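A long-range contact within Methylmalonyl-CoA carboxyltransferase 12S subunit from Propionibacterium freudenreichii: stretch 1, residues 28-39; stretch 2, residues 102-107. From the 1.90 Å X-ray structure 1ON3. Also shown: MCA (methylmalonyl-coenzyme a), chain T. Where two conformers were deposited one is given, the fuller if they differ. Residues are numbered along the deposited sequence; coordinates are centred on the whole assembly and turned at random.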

# COMPACT_ATOMS: atom_id res chain seq x y z
N ALA E 28 2.70 -23.40 -44.34
CA ALA E 28 1.91 -24.35 -45.12
C ALA E 28 1.27 -25.36 -44.17
O ALA E 28 0.41 -26.15 -44.57
CB ALA E 28 2.80 -25.08 -46.15
N GLY E 29 1.69 -25.33 -42.91
CA GLY E 29 1.13 -26.25 -41.93
C GLY E 29 1.21 -27.70 -42.35
O GLY E 29 2.26 -28.18 -42.76
N GLY E 30 0.09 -28.41 -42.25
CA GLY E 30 0.07 -29.82 -42.60
C GLY E 30 0.11 -30.12 -44.09
O GLY E 30 0.05 -31.28 -44.49
N GLY E 31 0.18 -29.08 -44.92
CA GLY E 31 0.24 -29.29 -46.35
C GLY E 31 -1.07 -29.07 -47.09
O GLY E 31 -2.14 -29.07 -46.51
N GLU E 32 -0.95 -28.91 -48.40
CA GLU E 32 -2.09 -28.67 -49.28
C GLU E 32 -3.28 -29.60 -49.09
O GLU E 32 -4.44 -29.16 -49.04
CB GLU E 32 -1.63 -28.74 -50.73
CG GLU E 32 -2.73 -28.79 -51.76
CD GLU E 32 -2.21 -29.21 -53.13
OE1 GLU E 32 -3.01 -29.27 -54.09
OE2 GLU E 32 -0.99 -29.49 -53.24
N ARG E 33 -3.02 -30.89 -48.98
CA ARG E 33 -4.09 -31.86 -48.83
C ARG E 33 -4.89 -31.74 -47.54
O ARG E 33 -6.13 -31.74 -47.58
CB ARG E 33 -3.54 -33.29 -48.95
CG ARG E 33 -4.60 -34.37 -48.83
CD ARG E 33 -5.62 -34.32 -49.98
NE ARG E 33 -5.06 -34.73 -51.26
CZ ARG E 33 -4.37 -33.94 -52.08
NH1 ARG E 33 -4.14 -32.67 -51.78
NH2 ARG E 33 -3.89 -34.43 -53.22
N ARG E 34 -4.21 -31.65 -46.41
CA ARG E 34 -4.92 -31.54 -45.14
C ARG E 34 -5.62 -30.20 -45.03
O ARG E 34 -6.64 -30.07 -44.35
CB ARG E 34 -3.96 -31.74 -43.97
CG ARG E 34 -3.47 -33.16 -43.83
CD ARG E 34 -2.51 -33.32 -42.68
NE ARG E 34 -2.04 -34.69 -42.55
CZ ARG E 34 -2.79 -35.71 -42.14
NH1 ARG E 34 -4.05 -35.52 -41.80
NH2 ARG E 34 -2.27 -36.93 -42.09
N VAL E 35 -5.08 -29.20 -45.73
CA VAL E 35 -5.68 -27.88 -45.77
C VAL E 35 -6.98 -27.99 -46.58
O VAL E 35 -8.00 -27.43 -46.21
CB VAL E 35 -4.74 -26.86 -46.45
CG1 VAL E 35 -5.51 -25.60 -46.85
CG2 VAL E 35 -3.62 -26.49 -45.49
N GLU E 36 -6.94 -28.72 -47.69
CA GLU E 36 -8.14 -28.89 -48.50
C GLU E 36 -9.20 -29.62 -47.71
O GLU E 36 -10.38 -29.29 -47.81
CB GLU E 36 -7.84 -29.66 -49.79
CG GLU E 36 -7.04 -28.87 -50.79
CD GLU E 36 -6.70 -29.66 -52.03
OE1 GLU E 36 -5.98 -29.11 -52.90
OE2 GLU E 36 -7.15 -30.83 -52.14
N LYS E 37 -8.80 -30.61 -46.92
CA LYS E 37 -9.79 -31.34 -46.14
C LYS E 37 -10.44 -30.40 -45.12
O LYS E 37 -11.66 -30.44 -44.91
CB LYS E 37 -9.16 -32.53 -45.42
CG LYS E 37 -10.16 -33.31 -44.57
CD LYS E 37 -9.54 -34.59 -44.04
CE LYS E 37 -10.57 -35.46 -43.33
NZ LYS E 37 -10.00 -36.78 -42.90
N GLN E 38 -9.62 -29.56 -44.49
CA GLN E 38 -10.12 -28.61 -43.50
C GLN E 38 -11.17 -27.75 -44.20
O GLN E 38 -12.30 -27.61 -43.73
CB GLN E 38 -8.97 -27.74 -42.95
CG GLN E 38 -9.41 -26.66 -41.95
CD GLN E 38 -9.46 -27.14 -40.50
OE1 GLN E 38 -9.52 -28.35 -40.21
NE2 GLN E 38 -9.46 -26.19 -39.57
N HIS E 39 -10.79 -27.19 -45.35
CA HIS E 39 -11.71 -26.36 -46.11
C HIS E 39 -12.97 -27.09 -46.55
O HIS E 39 -14.07 -26.52 -46.54
CB HIS E 39 -10.99 -25.78 -47.33
CG HIS E 39 -10.10 -24.63 -47.00
ND1 HIS E 39 -9.07 -24.24 -47.82
CD2 HIS E 39 -10.11 -23.77 -45.95
CE1 HIS E 39 -8.47 -23.18 -47.29
NE2 HIS E 39 -9.08 -22.88 -46.16
N GLN E 102 -4.91 -22.85 -33.00
CA GLN E 102 -4.48 -24.23 -33.21
C GLN E 102 -4.63 -24.66 -34.66
O GLN E 102 -5.61 -24.31 -35.33
CB GLN E 102 -5.26 -25.19 -32.30
CG GLN E 102 -4.82 -25.12 -30.85
CD GLN E 102 -5.57 -26.10 -29.95
OE1 GLN E 102 -6.79 -26.17 -29.99
NE2 GLN E 102 -4.83 -26.84 -29.13
N ASP E 103 -3.64 -25.42 -35.12
CA ASP E 103 -3.61 -25.90 -36.49
C ASP E 103 -3.92 -27.39 -36.52
O ASP E 103 -3.04 -28.24 -36.29
CB ASP E 103 -2.23 -25.64 -37.09
CG ASP E 103 -2.17 -25.95 -38.57
OD1 ASP E 103 -3.15 -26.49 -39.10
OD2 ASP E 103 -1.13 -25.64 -39.20
N PHE E 104 -5.18 -27.71 -36.80
CA PHE E 104 -5.63 -29.09 -36.87
C PHE E 104 -4.91 -29.90 -37.97
O PHE E 104 -4.85 -31.13 -37.88
CB PHE E 104 -7.14 -29.14 -37.11
CG PHE E 104 -7.71 -30.52 -37.03
CD1 PHE E 104 -7.92 -31.12 -35.79
CD2 PHE E 104 -8.00 -31.24 -38.19
CE1 PHE E 104 -8.39 -32.42 -35.70
CE2 PHE E 104 -8.47 -32.55 -38.11
CZ PHE E 104 -8.66 -33.14 -36.86
N THR E 105 -4.40 -29.24 -39.00
CA THR E 105 -3.70 -29.97 -40.09
C THR E 105 -2.37 -30.54 -39.63
O THR E 105 -1.73 -31.31 -40.36
CB THR E 105 -3.42 -29.06 -41.32
OG1 THR E 105 -2.37 -28.13 -41.01
CG2 THR E 105 -4.68 -28.30 -41.72
N VAL E 106 -1.94 -30.17 -38.42
CA VAL E 106 -0.69 -30.66 -37.88
C VAL E 106 -0.95 -31.61 -36.71
O VAL E 106 -1.28 -31.19 -35.60
CB VAL E 106 0.19 -29.47 -37.44
CG1 VAL E 106 1.40 -29.96 -36.69
CG2 VAL E 106 0.61 -28.67 -38.68
N MET E 107 -0.83 -32.91 -36.98
CA MET E 107 -1.08 -33.93 -35.97
C MET E 107 -2.42 -33.72 -35.25
O MET E 107 -2.51 -33.80 -34.02
CB MET E 107 0.08 -33.95 -34.96
CG MET E 107 1.39 -34.54 -35.50
SD MET E 107 2.65 -34.84 -34.20
CE MET E 107 2.04 -36.34 -33.38
C8 MCA T . -5.91 -36.66 -33.01
N9 MCA T . -4.67 -37.06 -33.52
C4 MCA T . -3.86 -37.17 -32.40
C5 MCA T . -4.69 -36.83 -31.30
N7 MCA T . -5.97 -36.51 -31.71
N3 MCA T . -2.52 -37.54 -32.33
C2 MCA T . -2.04 -37.54 -31.04
N1 MCA T . -2.74 -37.23 -29.90
C6 MCA T . -4.09 -36.86 -29.99
N6 MCA T . -4.73 -36.56 -28.86
C1' MCA T . -4.23 -37.30 -34.78
C2' MCA T . -4.91 -38.57 -35.31
O2' MCA T . -4.20 -39.72 -34.92
C3' MCA T . -4.97 -38.29 -36.79
O3' MCA T . -3.76 -38.72 -37.40
C4' MCA T . -5.16 -36.77 -36.92
O4' MCA T . -4.65 -36.24 -35.64
C5' MCA T . -6.64 -36.22 -37.04
O5' MCA T . -7.39 -37.16 -36.98
P1 MCA T . -8.44 -37.94 -37.44
O11 MCA T . -8.68 -39.07 -36.72
O12 MCA T . -7.91 -38.06 -38.66
O6 MCA T . -9.90 -37.20 -37.37
P2 MCA T . -11.14 -36.73 -37.22
O21 MCA T . -11.56 -37.92 -37.78
O22 MCA T . -11.47 -35.42 -37.64
O7 MCA T . -11.39 -36.87 -35.65
CPB MCA T . -10.74 -36.34 -34.80
CPA MCA T . -10.89 -36.48 -33.29
CP7 MCA T . -10.09 -37.80 -33.19
CP9 MCA T . -12.36 -36.42 -32.81
CP8 MCA T . -10.13 -35.29 -32.64
OP3 MCA T . -8.92 -37.72 -33.60
CP6 MCA T . -9.88 -38.45 -31.95
OP2 MCA T . -10.91 -38.73 -31.24
NP2 MCA T . -8.51 -38.74 -31.49
CP5 MCA T . -8.35 -38.72 -30.07
CP4 MCA T . -8.83 -38.14 -28.86
CP3 MCA T . -8.24 -38.29 -27.54
OP1 MCA T . -8.12 -39.63 -27.33
NP1 MCA T . -7.79 -37.40 -26.46
CP2 MCA T . -7.25 -38.15 -25.35
CP1 MCA T . -6.68 -37.16 -24.42
P3 MCA T . -3.09 -38.93 -38.89
O31 MCA T . -4.07 -40.03 -39.13
O32 MCA T . -1.69 -39.45 -38.68
O33 MCA T . -3.22 -37.85 -39.93
S MCA T . -6.04 -37.71 -23.14
CS1 MCA T . -5.83 -36.10 -22.90
OS1 MCA T . -6.10 -35.06 -23.56
CS2 MCA T . -6.31 -35.77 -21.63
CS3 MCA T . -5.45 -35.23 -20.78
CS4 MCA T . -7.68 -35.77 -20.89
OS4 MCA T . -7.77 -35.85 -19.67
OS5 MCA T . -8.66 -35.68 -21.63

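A glycine-rich turn and the start of a helix rest against a second turn, with Thr105 at the centre of the contact. Ala28 to Gly31 form a type II' turn, Asp103 to Val106 a type I turn, and the two backbones come closest at Gly30 and Thr105, whose CA atoms lie 4.5 Å apart. Such proximity suits glycine: a CB on Gly30 would clash with Thr105 O, and one on Gly29 with Asp103 OD2. Gly29 also has positive phi, and Gly31, the N-cap, has backbone angles that themselves call for glycine.

Thr105 adopts the p rotamer (chi1 73°), which lets OG1 accept a hydrogen bond from Gly30 N (2.8 Å) while donating one to Asp103 OD1 (2.6 Å). Asp103, with chi1 t, also accepts from Thr105 N at OD1 (3.0 Å), so one carboxylate oxygen fixes both the turn and the hydroxyl. The methyl CG2 of Thr105 meets Val35 CG2 at 4.3 Å, an apolar contact.

Arg34 leaves the helix with chi1 m, then extends through t, t. Its CD passes 3.2 Å from Thr105 O, and its NH2 makes a weak hydrogen bond to O33 of methylmalonyl-CoA (2.5 Å), a phosphate oxygen whose negative charge suits the guanidinium. Farther along, Gln38 (chi1 t, chi2 p) points its CA-to-CB bond toward the second stretch and brings OE1 to 3.8 Å from Phe104 CD2, while its NE2 is hydrogen-bonded elsewhere in the structure; the Phe104 ring, with chi1 t, offers apolar surface both here and to the coenzyme, where Phe104 CZ lies 3.7 Å from MCA C5'.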